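Local structure of similar to sp|P32453 Saccharomyces cerevisiae YNL315c ATP11 (Candida glabrata CBS 138, 2P4F) at residues Asp103-Leu108 with Thr216-Leu221; Leu122-Trp127 with Ser133-Val138; Glu180-Gln185 with Lys212-Ile217. The protein probably acts as a mitochondrial chaperone that holds an unassembled subunit during assembly of the F1 part of ATP synthase. One frame throughout, in Å; residues are numbered along the deposited sequence.

How the contacts relate
The three contacts illustrate how one antiparallel sheet can be dressed on both faces and along an edge. Contacts 1 and 2 are neighbours, their centres about 10 Å apart, and they touch directly: Y105 packs on W127, L106 on W123, and H220 on the far end of the W123 indole, so the N-terminal segments form one continuous layer. Contact 3 is about 20 Å, centre to centre, from each of the others. It is joined to contact 1 through strand 215-220, T216 and I217 belonging to both, yet works on the opposite face. All three reach the same six-stranded sheet, and none of them includes a bound ligand.

Contact 1: residues Asp103-Leu108 with Thr216-Leu221; sequences DDYLKL and TIQFHL
Y105 lays the CE2 side of its ring beside the imidazole of H220 and carries its hydroxyl past it to the amide of Q218. The phenol OH donates a hydrogen bond to OE1 of Q218 at 2.7 Å, arriving tilted from the carbonyl plane. OE1 also sits at the edge of the tyrosine ring, 3.3 Å from CE2 of Y105, while the amide stands almost perpendicular to that ring, the planes being 88° apart. H220 approaches the same edge: its NE2 lies 3.6 Å from CE2 of Y105, and the two rings are steeply inclined, at 76°, with centroids 5.6 Å apart. The tyrosine therefore meets both partners with its rim.

Q218 and H220, two residues apart on strand 215-220, rise from the same face of the antiparallel sheet that makes up this half barrel; I217 and F219 point to the other face, where the long helices pack. The chain of Q218 runs extended beyond CG (chi2 -167°), lifting its amide clear of the strand to the level of the phenol. N233, on the adjacent strand 229-236, ties the polar ends together, its OD1 bonded to NE2 of H220 and its ND2 to OE1 of Q218. The amide oxygen is thus gripped by two donors, and NE2 of Q218 is engaged as well, by O of K100 and NE2 of H195. Within 103-108, the turn after the short helix is pinned where N of L108 donates to OD1 of D103 at 2.8 Å.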
loop_
_atom_site.group_PDB
_atom_site.type_symbol
_atom_site.label_atom_id
_atom_site.label_comp_id
_atom_site.label_asym_id
_atom_site.label_seq_id
_atom_site.Cartn_x
_atom_site.Cartn_y
_atom_site.Cartn_z
ATOM N N ASP A 103 6.325 -12.582 -12.244
ATOM C CA ASP A 103 6.710 -13.249 -13.512
ATOM C C ASP A 103 5.817 -12.878 -14.687
ATOM O O ASP A 103 6.194 -12.972 -15.868
ATOM C CB ASP A 103 6.673 -14.752 -13.278
ATOM C CG ASP A 103 7.342 -15.553 -14.382
ATOM O OD1 ASP A 103 8.554 -15.406 -14.650
ATOM O OD2 ASP A 103 6.601 -16.373 -14.969
ATOM N N ASP A 104 4.559 -12.487 -14.413
ATOM C CA ASP A 104 3.665 -12.036 -15.476
ATOM C C ASP A 104 4.050 -10.681 -16.050
ATOM O O ASP A 104 3.598 -10.296 -17.130
ATOM C CB ASP A 104 2.237 -11.949 -14.916
ATOM C CG ASP A 104 1.696 -13.316 -14.517
ATOM O OD1 ASP A 104 1.844 -14.269 -15.342
ATOM O OD2 ASP A 104 1.133 -13.469 -13.406
ATOM N N TYR A 105 4.881 -9.912 -15.355
ATOM C CA TYR A 105 5.305 -8.609 -15.831
ATOM C C TYR A 105 6.753 -8.623 -16.309
ATOM O O TYR A 105 7.066 -8.011 -17.335
ATOM C CB TYR A 105 5.201 -7.588 -14.693
ATOM C CG TYR A 105 3.823 -7.424 -14.089
ATOM C CD1 TYR A 105 2.727 -7.094 -14.869
ATOM C CD2 TYR A 105 3.639 -7.539 -12.718
ATOM C CE1 TYR A 105 1.441 -6.922 -14.321
ATOM C CE2 TYR A 105 2.382 -7.371 -12.154
ATOM C CZ TYR A 105 1.300 -7.071 -12.933
ATOM O OH TYR A 105 0.047 -6.887 -12.367
ATOM N N LEU A 106 7.623 -9.292 -15.548
ATOM C CA LEU A 106 9.047 -9.421 -15.885
ATOM C C LEU A 106 9.418 -10.893 -15.670
ATOM O O LEU A 106 9.258 -11.336 -14.508
ATOM C CB LEU A 106 10.010 -8.603 -15.030
ATOM C CG LEU A 106 9.834 -7.098 -14.987
ATOM C CD1 LEU A 106 10.786 -6.484 -13.958
ATOM C CD2 LEU A 106 10.068 -6.489 -16.366
ATOM N N LYS A 107 9.880 -11.619 -16.645
ATOM C CA LYS A 107 10.134 -13.044 -16.450
ATOM C C LYS A 107 11.296 -13.252 -15.492
ATOM O O LYS A 107 12.440 -12.794 -15.669
ATOM C CB LYS A 107 10.449 -13.734 -17.779
ATOM C CG LYS A 107 9.246 -13.760 -18.733
ATOM C CD LYS A 107 8.060 -14.488 -18.129
ATOM C CE LYS A 107 6.745 -14.240 -18.823
ATOM N NZ LYS A 107 5.917 -13.097 -18.346
ATOM N N LEU A 108 10.993 -13.993 -14.437
ATOM C CA LEU A 108 12.023 -14.145 -13.409
ATOM C C LEU A 108 13.258 -14.840 -13.946
ATOM O O LEU A 108 14.364 -14.480 -13.544
ATOM C CB LEU A 108 11.536 -14.951 -12.204
ATOM C CG LEU A 108 10.252 -14.418 -11.568
ATOM C CD1 LEU A 108 9.817 -15.290 -10.405
ATOM C CD2 LEU A 108 10.508 -12.982 -11.139
ATOM N N THR A 216 -5.414 0.223 -6.431
ATOM C CA THR A 216 -4.966 -1.133 -6.057
ATOM C C THR A 216 -3.465 -1.129 -6.180
ATOM O O THR A 216 -2.918 -0.693 -7.232
ATOM C CB THR A 216 -5.565 -2.177 -7.007
ATOM O OG1 THR A 216 -7.001 -2.221 -6.728
ATOM C CG2 THR A 216 -5.074 -3.593 -6.784
ATOM N N ILE A 217 -2.751 -1.600 -5.193
ATOM C CA ILE A 217 -1.297 -1.632 -5.183
ATOM C C ILE A 217 -0.870 -3.082 -5.001
ATOM O O ILE A 217 -1.394 -3.772 -4.139
ATOM C CB ILE A 217 -0.734 -0.740 -4.064
ATOM C CG1 ILE A 217 -1.307 0.710 -4.165
ATOM C CG2 ILE A 217 0.764 -0.782 -4.099
ATOM C CD1 ILE A 217 -1.116 1.549 -2.973
ATOM N N GLN A 218 0.125 -3.505 -5.829
ATOM C CA GLN A 218 0.725 -4.806 -5.651
ATOM C C GLN A 218 2.169 -4.610 -5.160
ATOM O O GLN A 218 2.871 -3.727 -5.709
ATOM C CB GLN A 218 0.811 -5.631 -6.944
ATOM C CG GLN A 218 -0.553 -5.947 -7.599
ATOM C CD GLN A 218 -0.298 -7.021 -8.658
ATOM O OE1 GLN A 218 0.302 -6.643 -9.709
ATOM N NE2 GLN A 218 -0.672 -8.282 -8.407
ATOM N N PHE A 219 2.539 -5.450 -4.170
ATOM C CA PHE A 219 3.933 -5.557 -3.747
ATOM C C PHE A 219 4.402 -6.949 -4.076
ATOM O O PHE A 219 3.790 -7.908 -3.618
ATOM C CB PHE A 219 4.046 -5.295 -2.247
ATOM C CG PHE A 219 3.695 -3.884 -1.848
ATOM C CD1 PHE A 219 4.647 -2.869 -1.798
ATOM C CD2 PHE A 219 2.381 -3.577 -1.491
ATOM C CE1 PHE A 219 4.357 -1.550 -1.416
ATOM C CE2 PHE A 219 2.062 -2.275 -1.123
ATOM C CZ PHE A 219 3.042 -1.284 -1.054
ATOM N N HIS A 220 5.463 -7.028 -4.878
ATOM C CA HIS A 220 5.984 -8.328 -5.298
ATOM C C HIS A 220 7.218 -8.659 -4.505
ATOM O O HIS A 220 8.148 -7.850 -4.511
ATOM C CB HIS A 220 6.362 -8.267 -6.793
ATOM C CG HIS A 220 5.128 -7.946 -7.585
ATOM N ND1 HIS A 220 4.157 -8.882 -7.859
ATOM C CD2 HIS A 220 4.750 -6.753 -8.133
ATOM C CE1 HIS A 220 3.207 -8.286 -8.559
ATOM N NE2 HIS A 220 3.526 -6.974 -8.739
ATOM N N LEU A 221 7.261 -9.787 -3.841
ATOM C CA LEU A 221 8.348 -10.149 -2.929
ATOM C C LEU A 221 9.298 -11.185 -3.499
ATOM O O LEU A 221 10.167 -11.701 -2.814
ATOM C CB LEU A 221 7.726 -10.734 -1.628
ATOM C CG LEU A 221 6.626 -9.887 -0.976
ATOM C CD1 LEU A 221 6.269 -10.573 0.341
ATOM C CD2 LEU A 221 7.020 -8.438 -0.806
#

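Contact 2: residues Leu122-Trp127 with Ser133-Val138; sequences LWRAKW and SLVAVV
V135 is clasped by two tryptophans, one methyl for each. Its CG1 lies 3.6 Å from CD1 of W123, and its CG2 3.5 Å from CB of W127; with CG1 anti to the backbone N (chi1 -178°), the branches divide between the two indoles. V137 adds a looser touch, CG2 to CD1 of W123 at 4.1 Å. The indoles also brace each other, since NE1 of W127 sits over one face of W123, toward its rim. The axes of helix 122-126 and strand 133-138 run antiparallel (175°), 8.9 Å apart at closest approach.

On the solvent side the contact changes character. R124 stretches past V135, and water replaces direct bonding: one water accepts from NH2 of R124 and from N of V137, both at 2.9 Å, while a second accepts from NH1 of R124 and donates to O of V135. Both waters lie in the guanidinium plane, and NH2 of R124 also makes a salt bridge with E120, one turn earlier on the same helix.

Strand 133-139 is outermost in the sheet, with L134, A136 and V138 bonded to strand 229-236. The hydrated arginine thus serves outward-facing polar backbone atoms that have a water, in place of a strand, as partner.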
loop_
_atom_site.group_PDB
_atom_site.type_symbol
_atom_site.label_atom_id
_atom_site.label_comp_id
_atom_site.label_asym_id
_atom_site.label_seq_id
_atom_site.Cartn_x
_atom_site.Cartn_y
_atom_site.Cartn_z
ATOM N N LEU A 122 14.267 -1.797 -15.412
ATOM C CA LEU A 122 13.256 -2.520 -16.224
ATOM C C LEU A 122 11.856 -2.342 -15.675
ATOM O O LEU A 122 10.896 -2.243 -16.416
ATOM C CB LEU A 122 13.564 -4.015 -16.284
ATOM C CG LEU A 122 14.804 -4.398 -17.097
ATOM C CD1 LEU A 122 15.010 -5.896 -16.919
ATOM C CD2 LEU A 122 14.580 -4.008 -18.567
ATOM N N TRP A 123 11.780 -2.354 -14.354
ATOM C CA TRP A 123 10.437 -2.223 -13.727
ATOM C C TRP A 123 9.864 -0.842 -14.003
ATOM O O TRP A 123 8.687 -0.696 -14.364
ATOM C CB TRP A 123 10.595 -2.434 -12.251
ATOM C CG TRP A 123 9.369 -2.405 -11.401
ATOM C CD1 TRP A 123 9.011 -1.535 -10.402
ATOM C CD2 TRP A 123 8.303 -3.380 -11.491
ATOM N NE1 TRP A 123 7.782 -1.928 -9.884
ATOM C CE2 TRP A 123 7.331 -3.045 -10.525
ATOM C CE3 TRP A 123 8.093 -4.493 -12.290
ATOM C CZ2 TRP A 123 6.153 -3.772 -10.312
ATOM C CZ3 TRP A 123 6.913 -5.232 -12.097
ATOM C CH2 TRP A 123 5.968 -4.867 -11.127
ATOM N N ARG A 124 10.733 0.184 -13.850
ATOM C CA ARG A 124 10.208 1.521 -14.156
ATOM C C ARG A 124 9.872 1.650 -15.635
ATOM O O ARG A 124 8.878 2.309 -15.969
ATOM C CB ARG A 124 11.219 2.576 -13.682
ATOM C CG ARG A 124 11.372 2.547 -12.158
ATOM C CD ARG A 124 12.224 3.736 -11.741
ATOM N NE ARG A 124 12.469 3.693 -10.302
ATOM C CZ ARG A 124 11.632 4.025 -9.330
ATOM N NH1 ARG A 124 10.408 4.461 -9.621
ATOM N NH2 ARG A 124 12.030 3.923 -8.059
ATOM N N ALA A 125 10.670 1.051 -16.541
ATOM C CA ALA A 125 10.354 1.142 -17.980
ATOM C C ALA A 125 9.027 0.461 -18.243
ATOM O O ALA A 125 8.241 0.942 -19.100
ATOM C CB ALA A 125 11.440 0.497 -18.846
ATOM N N LYS A 126 8.767 -0.640 -17.542
ATOM C CA LYS A 126 7.539 -1.438 -17.817
ATOM C C LYS A 126 6.292 -0.602 -17.655
ATOM O O LYS A 126 5.304 -0.697 -18.386
ATOM C CB LYS A 126 7.508 -2.641 -16.869
ATOM C CG LYS A 126 6.228 -3.457 -16.792
ATOM C CD LYS A 126 5.977 -4.201 -18.101
ATOM C CE LYS A 126 4.904 -5.260 -17.891
ATOM N NZ LYS A 126 4.689 -6.091 -19.127
ATOM N N TRP A 127 6.323 0.293 -16.670
ATOM C CA TRP A 127 5.132 1.050 -16.276
ATOM C C TRP A 127 5.166 2.478 -16.799
ATOM O O TRP A 127 4.267 3.295 -16.514
ATOM C CB TRP A 127 4.970 1.036 -14.740
ATOM C CG TRP A 127 4.800 -0.381 -14.237
ATOM C CD1 TRP A 127 5.718 -1.111 -13.533
ATOM C CD2 TRP A 127 3.646 -1.207 -14.415
ATOM N NE1 TRP A 127 5.197 -2.363 -13.261
ATOM C CE2 TRP A 127 3.933 -2.431 -13.789
ATOM C CE3 TRP A 127 2.409 -0.987 -15.043
ATOM C CZ2 TRP A 127 3.029 -3.484 -13.763
ATOM C CZ3 TRP A 127 1.499 -2.034 -15.022
ATOM C CH2 TRP A 127 1.809 -3.249 -14.392
ATOM N N SER A 133 -0.326 5.296 -12.939
ATOM C CA SER A 133 0.493 4.308 -12.226
ATOM C C SER A 133 1.353 4.891 -11.122
ATOM O O SER A 133 1.934 5.945 -11.339
ATOM C CB SER A 133 1.436 3.575 -13.211
ATOM O OG SER A 133 0.581 2.674 -13.922
ATOM N N LEU A 134 1.407 4.123 -10.044
ATOM C CA LEU A 134 2.306 4.282 -8.910
ATOM C C LEU A 134 3.367 3.198 -9.007
ATOM O O LEU A 134 3.063 2.020 -9.189
ATOM C CB LEU A 134 1.586 4.117 -7.561
ATOM C CG LEU A 134 0.474 5.140 -7.233
ATOM C CD1 LEU A 134 0.093 5.036 -5.773
ATOM C CD2 LEU A 134 0.926 6.551 -7.531
ATOM N N VAL A 135 4.653 3.563 -8.960
ATOM C CA VAL A 135 5.710 2.594 -9.126
ATOM C C VAL A 135 6.775 2.851 -8.078
ATOM O O VAL A 135 7.120 4.021 -7.884
ATOM C CB VAL A 135 6.347 2.690 -10.533
ATOM C CG1 VAL A 135 7.431 1.648 -10.722
ATOM C CG2 VAL A 135 5.267 2.515 -11.597
ATOM N N ALA A 136 7.282 1.806 -7.431
ATOM C CA ALA A 136 8.362 1.995 -6.461
ATOM C C ALA A 136 9.184 0.729 -6.382
ATOM O O ALA A 136 8.708 -0.343 -6.777
ATOM C CB ALA A 136 7.819 2.339 -5.071
ATOM N N VAL A 137 10.393 0.903 -5.850
ATOM C CA VAL A 137 11.200 -0.228 -5.429
ATOM C C VAL A 137 11.557 0.010 -3.959
ATOM O O VAL A 137 12.114 1.093 -3.680
ATOM C CB VAL A 137 12.444 -0.348 -6.309
ATOM C CG1 VAL A 137 13.315 -1.488 -5.812
ATOM C CG2 VAL A 137 12.010 -0.571 -7.751
ATOM N N VAL A 138 11.265 -0.904 -3.070
ATOM C CA VAL A 138 11.349 -0.769 -1.609
ATOM C C VAL A 138 12.322 -1.774 -1.055
ATOM O O VAL A 138 12.219 -2.936 -1.444
ATOM C CB VAL A 138 9.935 -1.027 -0.996
ATOM C CG1 VAL A 138 9.885 -0.865 0.493
ATOM C CG2 VAL A 138 8.901 -0.088 -1.645
HETATM O O HOH W 1 11.111 3.644 -5.375
HETATM O O HOH W 2 9.360 5.663 -6.771
#

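Contact 3: residues Glu180-Gln185 with Lys212-Ile217; sequences ELQYVQ and KPHTTI
H214 reaches Q182 over an intervening strand: strands 215-220 and 179-190 are separated by 193-200, and a single bond between side chains spans the gap. NE2 of H214 donates to OE1 of Q182 at 2.7 Å with an N-H...O angle of 159°. The oxygen lies at the imidazole edge, near the ring plane, but from the glutamine's side the donor stands above the carbonyl plane; amide and ring planes are 54° apart.

Each partner is steadied from within its own segment. H214 holds its ring between the backbone N and the carbonyl carbon (chi1 51°), a congested placing that swings it toward the glutamine and leaves ND1 facing the next residue; ND1 of H214 and OG1 of T215 are hydrogen-bonded at 2.9 Å, also in the ring plane. Both ring nitrogens, which flank CE1, are thereby engaged, which should fix the ring's rotation. Q182 bends at chi2, folding the amide back so that NE2 of Q182 donates to O of E180, two residues earlier, at 3.0 Å. That donor comes from well above the peptide carbonyl plane, whereas the acceptor oxygen lies close to the plane of the Q182 amide. The outcome is a chain of hydrogen bonds running from carbonyl to amide to imidazole to hydroxyl, its Q182, H214 and T215 members buried.

H214 also touches I198 of the middle strand, and S240 and V242 of a nearby loop. With H214 and T215 both facing I198, the entry to strand 215-220 is a classic beta bulge, set in the six-stranded antiparallel sheet of the half barrel.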
loop_
_atom_site.group_PDB
_atom_site.type_symbol
_atom_site.label_atom_id
_atom_site.label_comp_id
_atom_site.label_asym_id
_atom_site.label_seq_id
_atom_site.Cartn_x
_atom_site.Cartn_y
_atom_site.Cartn_z
ATOM N N GLU A 180 -12.698 12.937 3.196
ATOM C CA GLU A 180 -13.460 11.767 2.746
ATOM C C GLU A 180 -12.780 10.510 3.248
ATOM O O GLU A 180 -11.590 10.288 2.947
ATOM C CB GLU A 180 -13.531 11.796 1.222
ATOM C CG GLU A 180 -14.182 13.104 0.753
ATOM C CD GLU A 180 -14.372 13.109 -0.750
ATOM O OE1 GLU A 180 -14.291 12.037 -1.385
ATOM O OE2 GLU A 180 -14.603 14.200 -1.312
ATOM N N LEU A 181 -13.502 9.687 4.041
ATOM C CA LEU A 181 -12.843 8.487 4.540
ATOM C C LEU A 181 -12.708 7.406 3.474
ATOM O O LEU A 181 -13.615 7.234 2.665
ATOM C CB LEU A 181 -13.651 7.905 5.718
ATOM C CG LEU A 181 -13.816 8.850 6.907
ATOM C CD1 LEU A 181 -14.685 8.148 7.970
ATOM C CD2 LEU A 181 -12.458 9.280 7.448
ATOM N N GLN A 182 -11.574 6.722 3.580
ATOM C CA GLN A 182 -11.214 5.621 2.695
ATOM C C GLN A 182 -10.975 4.379 3.519
ATOM O O GLN A 182 -10.310 4.513 4.542
ATOM C CB GLN A 182 -9.916 5.956 1.956
ATOM C CG GLN A 182 -9.909 7.348 1.323
ATOM C CD GLN A 182 -10.989 7.587 0.293
ATOM O OE1 GLN A 182 -11.180 6.753 -0.597
ATOM N NE2 GLN A 182 -11.707 8.729 0.344
ATOM N N TYR A 183 -11.451 3.224 3.063
ATOM C CA TYR A 183 -10.925 1.985 3.632
ATOM C C TYR A 183 -9.606 1.646 2.991
ATOM O O TYR A 183 -9.433 1.845 1.771
ATOM C CB TYR A 183 -11.899 0.860 3.304
ATOM C CG TYR A 183 -13.038 0.661 4.284
ATOM C CD1 TYR A 183 -12.745 0.453 5.627
ATOM C CD2 TYR A 183 -14.357 0.632 3.885
ATOM C CE1 TYR A 183 -13.762 0.256 6.563
ATOM C CE2 TYR A 183 -15.387 0.425 4.788
ATOM C CZ TYR A 183 -15.077 0.247 6.139
ATOM O OH TYR A 183 -16.042 0.013 7.064
ATOM N N VAL A 184 -8.713 1.101 3.803
ATOM C CA VAL A 184 -7.460 0.499 3.371
ATOM C C VAL A 184 -7.535 -0.975 3.690
ATOM O O VAL A 184 -7.795 -1.283 4.885
ATOM C CB VAL A 184 -6.265 1.127 4.119
ATOM C CG1 VAL A 184 -4.955 0.415 3.762
ATOM C CG2 VAL A 184 -6.198 2.630 3.839
ATOM N N GLN A 185 -7.348 -1.877 2.750
ATOM C CA GLN A 185 -7.389 -3.301 3.075
ATOM C C GLN A 185 -6.133 -3.960 2.480
ATOM O O GLN A 185 -5.887 -3.816 1.280
ATOM C CB GLN A 185 -8.662 -4.010 2.517
ATOM C CG GLN A 185 -8.794 -5.429 3.121
ATOM C CD GLN A 185 -10.086 -6.117 2.711
ATOM O OE1 GLN A 185 -10.879 -5.587 1.876
ATOM N NE2 GLN A 185 -10.307 -7.295 3.293
ATOM N N LYS A 212 -15.734 -1.080 -6.442
ATOM C CA LYS A 212 -14.334 -1.299 -6.838
ATOM C C LYS A 212 -13.375 -0.351 -6.103
ATOM O O LYS A 212 -13.668 0.826 -6.010
ATOM C CB LYS A 212 -14.294 -1.093 -8.352
ATOM C CG LYS A 212 -13.091 -1.092 -9.202
ATOM C CD LYS A 212 -13.435 -0.993 -10.697
ATOM C CE LYS A 212 -14.203 0.295 -10.979
ATOM N NZ LYS A 212 -13.691 0.988 -12.199
ATOM N N PRO A 213 -12.232 -0.813 -5.625
ATOM C CA PRO A 213 -11.256 0.124 -5.081
ATOM C C PRO A 213 -10.855 1.134 -6.139
ATOM O O PRO A 213 -10.660 0.794 -7.299
ATOM C CB PRO A 213 -10.023 -0.721 -4.739
ATOM C CG PRO A 213 -10.467 -2.122 -4.851
ATOM C CD PRO A 213 -11.766 -2.214 -5.620
ATOM N N HIS A 214 -10.678 2.395 -5.755
ATOM C CA HIS A 214 -10.131 3.333 -6.752
ATOM C C HIS A 214 -8.632 3.143 -6.925
ATOM O O HIS A 214 -8.089 3.553 -7.958
ATOM C CB HIS A 214 -10.426 4.763 -6.336
ATOM C CG HIS A 214 -10.043 5.129 -4.930
ATOM N ND1 HIS A 214 -8.730 5.268 -4.541
ATOM C CD2 HIS A 214 -10.857 5.418 -3.854
ATOM C CE1 HIS A 214 -8.723 5.621 -3.247
ATOM N NE2 HIS A 214 -10.002 5.712 -2.818
ATOM N N THR A 215 -7.950 2.565 -5.940
ATOM C CA THR A 215 -6.483 2.382 -6.003
ATOM C C THR A 215 -6.150 0.940 -5.616
ATOM O O THR A 215 -6.607 0.507 -4.516
ATOM C CB THR A 215 -5.783 3.364 -5.059
ATOM O OG1 THR A 215 -6.068 4.703 -5.504
ATOM C CG2 THR A 215 -4.251 3.214 -5.136
ATOM N N THR A 216 -5.414 0.223 -6.431
ATOM C CA THR A 216 -4.966 -1.133 -6.057
ATOM C C THR A 216 -3.465 -1.129 -6.180
ATOM O O THR A 216 -2.918 -0.693 -7.232
ATOM C CB THR A 216 -5.565 -2.177 -7.007
ATOM O OG1 THR A 216 -7.001 -2.221 -6.728
ATOM C CG2 THR A 216 -5.074 -3.593 -6.784
ATOM N N ILE A 217 -2.751 -1.600 -5.193
ATOM C CA ILE A 217 -1.297 -1.632 -5.183
ATOM C C ILE A 217 -0.870 -3.082 -5.001
ATOM O O ILE A 217 -1.394 -3.772 -4.139
ATOM C CB ILE A 217 -0.734 -0.740 -4.064
ATOM C CG1 ILE A 217 -1.307 0.710 -4.165
ATOM C CG2 ILE A 217 0.764 -0.782 -4.099
ATOM C CD1 ILE A 217 -1.116 1.549 -2.973
#